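Local coordinates for protein arabinan endo-1,5-alpha-l-arabinosidase A (Cellvibrio cellulosa, PDB 1GYE) that cleaves alpha-1,5-arabinofuranosyl bonds of linear arabinan, releasing almost exclusively arabinotriose during plant cell-wall breakdown, at residues G84-A89 against I114-Q119; D121-I126 against M140-F145. One frame throughout, in Å; residues are numbered along the deposited sequence.

Contact 1: residues G84-A89 against I114-Q119; sequences GKNTSA and IESVPQ. With AHR (alpha-L-arabinofuranose), chain B; AHR (alpha-L-arabinofuranose), chain C.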
# COMPACT_ATOMS: atom_id res chain seq x y z
N GLY A 84 -15.21 -3.85 -6.08
CA GLY A 84 -15.30 -5.00 -6.95
C GLY A 84 -15.21 -4.74 -8.45
O GLY A 84 -15.59 -5.62 -9.23
N LYS A 85 -14.76 -3.55 -8.84
CA LYS A 85 -14.63 -3.20 -10.25
C LYS A 85 -13.21 -2.78 -10.52
O LYS A 85 -12.49 -2.37 -9.58
CB LYS A 85 -15.54 -2.04 -10.60
CG LYS A 85 -17.01 -2.36 -10.36
CD LYS A 85 -17.91 -1.31 -10.97
CE LYS A 85 -19.41 -1.61 -10.71
NZ LYS A 85 -19.76 -2.86 -11.42
N ASN A 86 -12.78 -2.92 -11.78
CA ASN A 86 -11.46 -2.38 -12.14
C ASN A 86 -11.56 -1.11 -13.02
O ASN A 86 -10.62 -0.79 -13.79
CB ASN A 86 -10.50 -3.45 -12.67
CG ASN A 86 -10.89 -3.96 -14.08
OD1 ASN A 86 -12.08 -4.03 -14.46
ND2 ASN A 86 -9.87 -4.27 -14.87
N THR A 87 -12.67 -0.38 -12.88
CA THR A 87 -12.71 0.99 -13.34
C THR A 87 -11.95 1.78 -12.27
O THR A 87 -12.54 2.22 -11.25
CB THR A 87 -14.13 1.53 -13.42
OG1 THR A 87 -14.72 1.37 -12.13
CG2 THR A 87 -15.03 0.69 -14.40
N SER A 88 -10.65 1.95 -12.50
CA SER A 88 -9.79 2.48 -11.47
C SER A 88 -8.66 3.29 -12.08
O SER A 88 -8.27 3.04 -13.24
CB SER A 88 -9.20 1.34 -10.64
OG SER A 88 -10.22 0.55 -10.06
N ALA A 89 -8.11 4.22 -11.30
CA ALA A 89 -6.89 4.91 -11.70
C ALA A 89 -6.09 5.33 -10.49
O ALA A 89 -6.64 5.56 -9.41
CB ALA A 89 -7.18 6.08 -12.55
N ILE A 114 -1.68 5.93 -13.95
CA ILE A 114 -2.14 4.77 -14.74
C ILE A 114 -3.62 4.48 -14.43
O ILE A 114 -4.08 4.78 -13.33
CB ILE A 114 -1.18 3.50 -14.52
CG1 ILE A 114 -1.50 2.34 -15.45
CG2 ILE A 114 -1.16 2.98 -13.06
CD1 ILE A 114 -0.96 2.52 -16.90
N GLU A 115 -4.38 3.97 -15.40
CA GLU A 115 -5.79 3.69 -15.25
C GLU A 115 -6.07 2.30 -15.86
O GLU A 115 -5.52 1.97 -16.92
CB GLU A 115 -6.53 4.74 -16.05
CG GLU A 115 -7.97 4.43 -16.37
CD GLU A 115 -8.74 5.65 -16.87
OE1 GLU A 115 -8.10 6.71 -17.19
OE2 GLU A 115 -10.00 5.57 -16.91
N SER A 116 -6.91 1.49 -15.23
CA SER A 116 -7.27 0.21 -15.79
C SER A 116 -8.66 0.36 -16.35
O SER A 116 -9.46 1.15 -15.82
CB SER A 116 -7.28 -0.87 -14.74
OG SER A 116 -8.07 -0.46 -13.63
N VAL A 117 -8.95 -0.42 -17.40
CA VAL A 117 -10.25 -0.42 -18.11
C VAL A 117 -10.82 -1.86 -18.24
O VAL A 117 -10.15 -2.80 -18.76
CB VAL A 117 -10.06 0.17 -19.53
CG1 VAL A 117 -11.35 0.11 -20.38
CG2 VAL A 117 -9.50 1.63 -19.45
N PRO A 118 -12.06 -2.05 -17.81
CA PRO A 118 -12.70 -3.38 -17.86
C PRO A 118 -12.59 -3.94 -19.25
O PRO A 118 -12.87 -3.17 -20.18
CB PRO A 118 -14.18 -3.05 -17.58
CG PRO A 118 -14.09 -1.87 -16.70
CD PRO A 118 -12.97 -1.02 -17.27
N GLN A 119 -12.27 -5.24 -19.40
CA GLN A 119 -12.17 -5.91 -20.71
C GLN A 119 -10.88 -5.61 -21.47
O GLN A 119 -10.40 -6.42 -22.31
CB GLN A 119 -13.36 -5.66 -21.60
CG GLN A 119 -14.77 -6.01 -20.99
CD GLN A 119 -15.01 -7.54 -20.89
OE1 GLN A 119 -14.68 -8.31 -21.83
NE2 GLN A 119 -15.55 -7.98 -19.77
O5 AHR B . -17.63 -8.49 -5.25
C5 AHR B . -17.78 -7.16 -5.77
C4 AHR B . -19.17 -6.96 -6.35
O4 AHR B . -19.01 -6.53 -7.71
C3 AHR B . -19.93 -5.82 -5.67
O3 AHR B . -21.04 -6.24 -4.88
C2 AHR B . -20.44 -4.99 -6.82
O2 AHR B . -20.69 -3.65 -6.39
C1 AHR B . -19.24 -5.12 -7.72
O1 AHR B . -19.44 -4.64 -9.05
O5 AHR C . -11.27 -4.15 -1.43
C5 AHR C . -10.70 -4.11 -2.70
C4 AHR C . -11.79 -4.62 -3.58
O4 AHR C . -11.75 -6.04 -3.58
C3 AHR C . -11.50 -4.11 -4.96
O3 AHR C . -12.66 -3.40 -5.36
C2 AHR C . -11.28 -5.35 -5.79
O2 AHR C . -9.94 -5.30 -6.27
C1 AHR C . -11.56 -6.53 -4.89
O HOH W 1 -10.86 -6.26 -17.18

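Contact 2: residues D121-I126 against M140-F145; sequences DLWNAI and MSFGSF. With AHR (alpha-L-arabinofuranose), chain C.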
# COMPACT_ATOMS: atom_id res chain seq x y z
N ASP A 121 -7.91 -4.50 -19.63
CA ASP A 121 -6.84 -4.87 -18.72
C ASP A 121 -7.14 -5.99 -17.76
O ASP A 121 -8.21 -6.01 -17.17
CB ASP A 121 -6.42 -3.64 -17.92
CG ASP A 121 -6.07 -2.46 -18.81
OD1 ASP A 121 -5.37 -2.66 -19.84
OD2 ASP A 121 -6.50 -1.31 -18.57
N LEU A 122 -6.20 -6.91 -17.58
CA LEU A 122 -6.37 -7.88 -16.53
C LEU A 122 -5.62 -7.51 -15.23
O LEU A 122 -4.87 -8.30 -14.66
CB LEU A 122 -6.06 -9.27 -17.06
CG LEU A 122 -7.19 -10.33 -16.89
CD1 LEU A 122 -8.63 -9.83 -17.24
CD2 LEU A 122 -6.90 -11.62 -17.68
N TRP A 123 -5.89 -6.31 -14.74
CA TRP A 123 -5.27 -5.80 -13.54
C TRP A 123 -6.10 -4.63 -13.12
O TRP A 123 -6.90 -4.18 -13.91
CB TRP A 123 -3.82 -5.35 -13.78
CG TRP A 123 -3.44 -4.69 -15.13
CD1 TRP A 123 -2.91 -5.30 -16.22
CD2 TRP A 123 -3.49 -3.28 -15.47
NE1 TRP A 123 -2.65 -4.39 -17.22
CE2 TRP A 123 -3.00 -3.15 -16.79
CE3 TRP A 123 -3.88 -2.13 -14.79
CZ2 TRP A 123 -2.89 -1.90 -17.44
CZ3 TRP A 123 -3.80 -0.87 -15.44
CH2 TRP A 123 -3.30 -0.77 -16.75
N ASN A 124 -5.93 -4.13 -11.90
CA ASN A 124 -6.80 -3.14 -11.33
C ASN A 124 -5.90 -2.06 -10.82
O ASN A 124 -5.11 -2.31 -9.92
CB ASN A 124 -7.52 -3.79 -10.15
CG ASN A 124 -8.63 -2.93 -9.62
OD1 ASN A 124 -8.94 -1.86 -10.19
ND2 ASN A 124 -9.27 -3.38 -8.53
N ALA A 125 -5.94 -0.86 -11.40
CA ALA A 125 -5.00 0.20 -11.00
C ALA A 125 -5.37 0.79 -9.63
O ALA A 125 -5.84 1.92 -9.53
CB ALA A 125 -4.97 1.31 -12.05
N ILE A 126 -5.20 0.00 -8.58
CA ILE A 126 -5.19 0.52 -7.22
C ILE A 126 -3.92 0.10 -6.46
O ILE A 126 -3.17 -0.78 -6.92
CB ILE A 126 -6.46 0.09 -6.44
CG1 ILE A 126 -6.47 -1.41 -6.21
CG2 ILE A 126 -7.79 0.57 -7.15
CD1 ILE A 126 -7.59 -1.80 -5.27
N MET A 140 6.79 1.92 -9.88
CA MET A 140 5.56 1.76 -9.12
C MET A 140 5.16 0.28 -9.16
O MET A 140 5.16 -0.37 -10.23
CB MET A 140 4.43 2.56 -9.75
CG MET A 140 3.07 2.33 -9.10
SD MET A 140 1.75 3.41 -9.68
CE MET A 140 2.38 4.99 -9.34
N SER A 141 4.88 -0.30 -8.00
CA SER A 141 4.17 -1.58 -7.98
C SER A 141 2.73 -1.23 -7.57
O SER A 141 2.51 -0.19 -6.88
CB SER A 141 4.83 -2.56 -7.02
OG SER A 141 4.63 -2.19 -5.66
N PHE A 142 1.77 -2.03 -8.04
CA PHE A 142 0.35 -1.82 -7.73
C PHE A 142 -0.46 -3.11 -7.97
O PHE A 142 0.09 -4.08 -8.52
CB PHE A 142 -0.21 -0.68 -8.57
CG PHE A 142 -0.46 -1.06 -9.99
CD1 PHE A 142 0.57 -1.02 -10.93
CD2 PHE A 142 -1.74 -1.48 -10.40
CE1 PHE A 142 0.37 -1.41 -12.29
CE2 PHE A 142 -1.97 -1.87 -11.73
CZ PHE A 142 -0.91 -1.83 -12.69
N GLY A 143 -1.74 -3.12 -7.58
CA GLY A 143 -2.69 -4.13 -8.03
C GLY A 143 -3.55 -4.78 -6.97
O GLY A 143 -3.29 -4.66 -5.75
N SER A 144 -4.56 -5.48 -7.44
CA SER A 144 -5.55 -6.13 -6.57
C SER A 144 -6.38 -7.08 -7.42
O SER A 144 -6.96 -6.63 -8.40
CB SER A 144 -6.46 -5.05 -6.03
OG SER A 144 -7.48 -5.57 -5.20
N PHE A 145 -6.41 -8.38 -7.10
CA PHE A 145 -7.20 -9.36 -7.85
C PHE A 145 -6.91 -9.33 -9.35
O PHE A 145 -5.80 -8.92 -9.77
CB PHE A 145 -8.68 -9.11 -7.60
CG PHE A 145 -9.10 -9.44 -6.23
CD1 PHE A 145 -8.64 -8.68 -5.15
CD2 PHE A 145 -9.89 -10.55 -5.97
CE1 PHE A 145 -9.00 -9.00 -3.81
CE2 PHE A 145 -10.30 -10.86 -4.64
CZ PHE A 145 -9.84 -10.08 -3.56
O5 AHR C . -11.27 -4.15 -1.43
C5 AHR C . -10.70 -4.11 -2.70
C4 AHR C . -11.79 -4.62 -3.58
O4 AHR C . -11.75 -6.04 -3.58
C3 AHR C . -11.50 -4.11 -4.96
O3 AHR C . -12.66 -3.40 -5.36
C2 AHR C . -11.28 -5.35 -5.79
O2 AHR C . -9.94 -5.30 -6.27
C1 AHR C . -11.56 -6.53 -4.89
O HOH W 2 -4.62 -6.50 -10.21

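Contact 1: residues G84-A89 against I114-Q119
N86 and S116 meet just ahead of the S88-S116 strand pair, and the two segments pass each other antiparallel. G84 and K85 lie ahead of this meeting point and turn to the substrate. The backbone N of G84 donates to O3 of one arabinofuranose (chain C). G84 CA also lies 3.5 Å from C5 of a second arabinofuranose (chain B). K85 runs out extended and bends only at its last torsion, which lets K85 NZ hydrogen-bond O1 of the chain B sugar at 3.0 Å.

N86 is gripped through both backbone and side chain. The hydroxyl OG of S116 donates to N86 O over 2.6 Å, tilted 32° from the carbonyl plane. S116 OG has chi1 of 51°, which turns it back to that carbonyl. The N86 carboxamide slides past P118, with N86 OD1 3.5 Å from P118 CA. Its ND2 bonds to W123 O, and a water links ND2 to the backbone N of Q119. T87 adds an apolar touch: T87 CG2 rests against the CG-CD side of P118, 3.6 Å from P118 CG.

S88 and S116 form a hydrogen-bonded antiparallel pair, with S116 N giving to S88 O at 2.9 Å. The hydroxyl of S88 lies on the same face as that of S116 and bonds to S81. A89 and E115 follow as a non-hydrogen-bonded pair. A89 CB and E115 CB touch at 3.8 Å on the other face. Both side chains pack against V54 of helix 51-54, and the carboxylate of E115 reaches a salt bridge with R53. This is an antiparallel strand pair in a propeller blade, where strand 88-95 begins beside the end of strand 108-116. The residues leading into strand 88-95 supply part of the arabinan-binding pocket.

Contact 2: residues D121-I126 against M140-F145
W123 and F142 make the aromatic part of the contact. The edge of F142 points at the face of the W123 six-membered ring, offset toward its rim. The planes stand at 78° and the centroids are 5.5 Å apart. D121 CB lies over the opposite face of W123. A chi1 of 75° turns the F142 ring so that N124 O and I126 O lie at its edge, in plane.

Backbone bonding is sparse. G143 N donates to I126 O at 2.8 Å. The CA of G143 also points a hydrogen at N124 O. That carbonyl takes a bond from I126 N as well, in an inverse gamma turn centred on A125. One water accepts from both N124 N and S144 N, tying the two backbones together.

Apolar packing continues at I126, where I126 CD1 lies 3.5 Å from S144 CB.

The sugar contacts converge on one arabinofuranose (chain C). O2 of this sugar donates to S144 OG at 2.7 Å and receives a weak bond from N124 ND2. S144 OG also bonds to E190, the probable proton donor. F145 lays one ring face against C1 of the same sugar. The hydroxyl of S88 bonds OD1 of N124 and thereby helps position its amide.

The loop 121-126 runs between strands 108-116 and 129-132. It packs on the end of strand 138-142, while strands 149-153 and 189-197 flank the other segment.

Overall arrangement
The two contacts come in series along the chain, with contact 1 closing just before contact 2 opens. Their centres are about 8 Å apart. Contact 1 joins strands 88-95 and 108-116 of one sheet. Contact 2 belongs to the next sheet, at the end of strand 138-142. The loop 121-126 bridges the two sheets and bonds back to contact 1 where S116 OG meets the backbone N of A125, a probable hydrogen bond. Both contacts touch the chain C arabinofuranose, probably from neighbouring blades. This fits a five-bladed beta-propeller whose substrate site is built from loops of several blades.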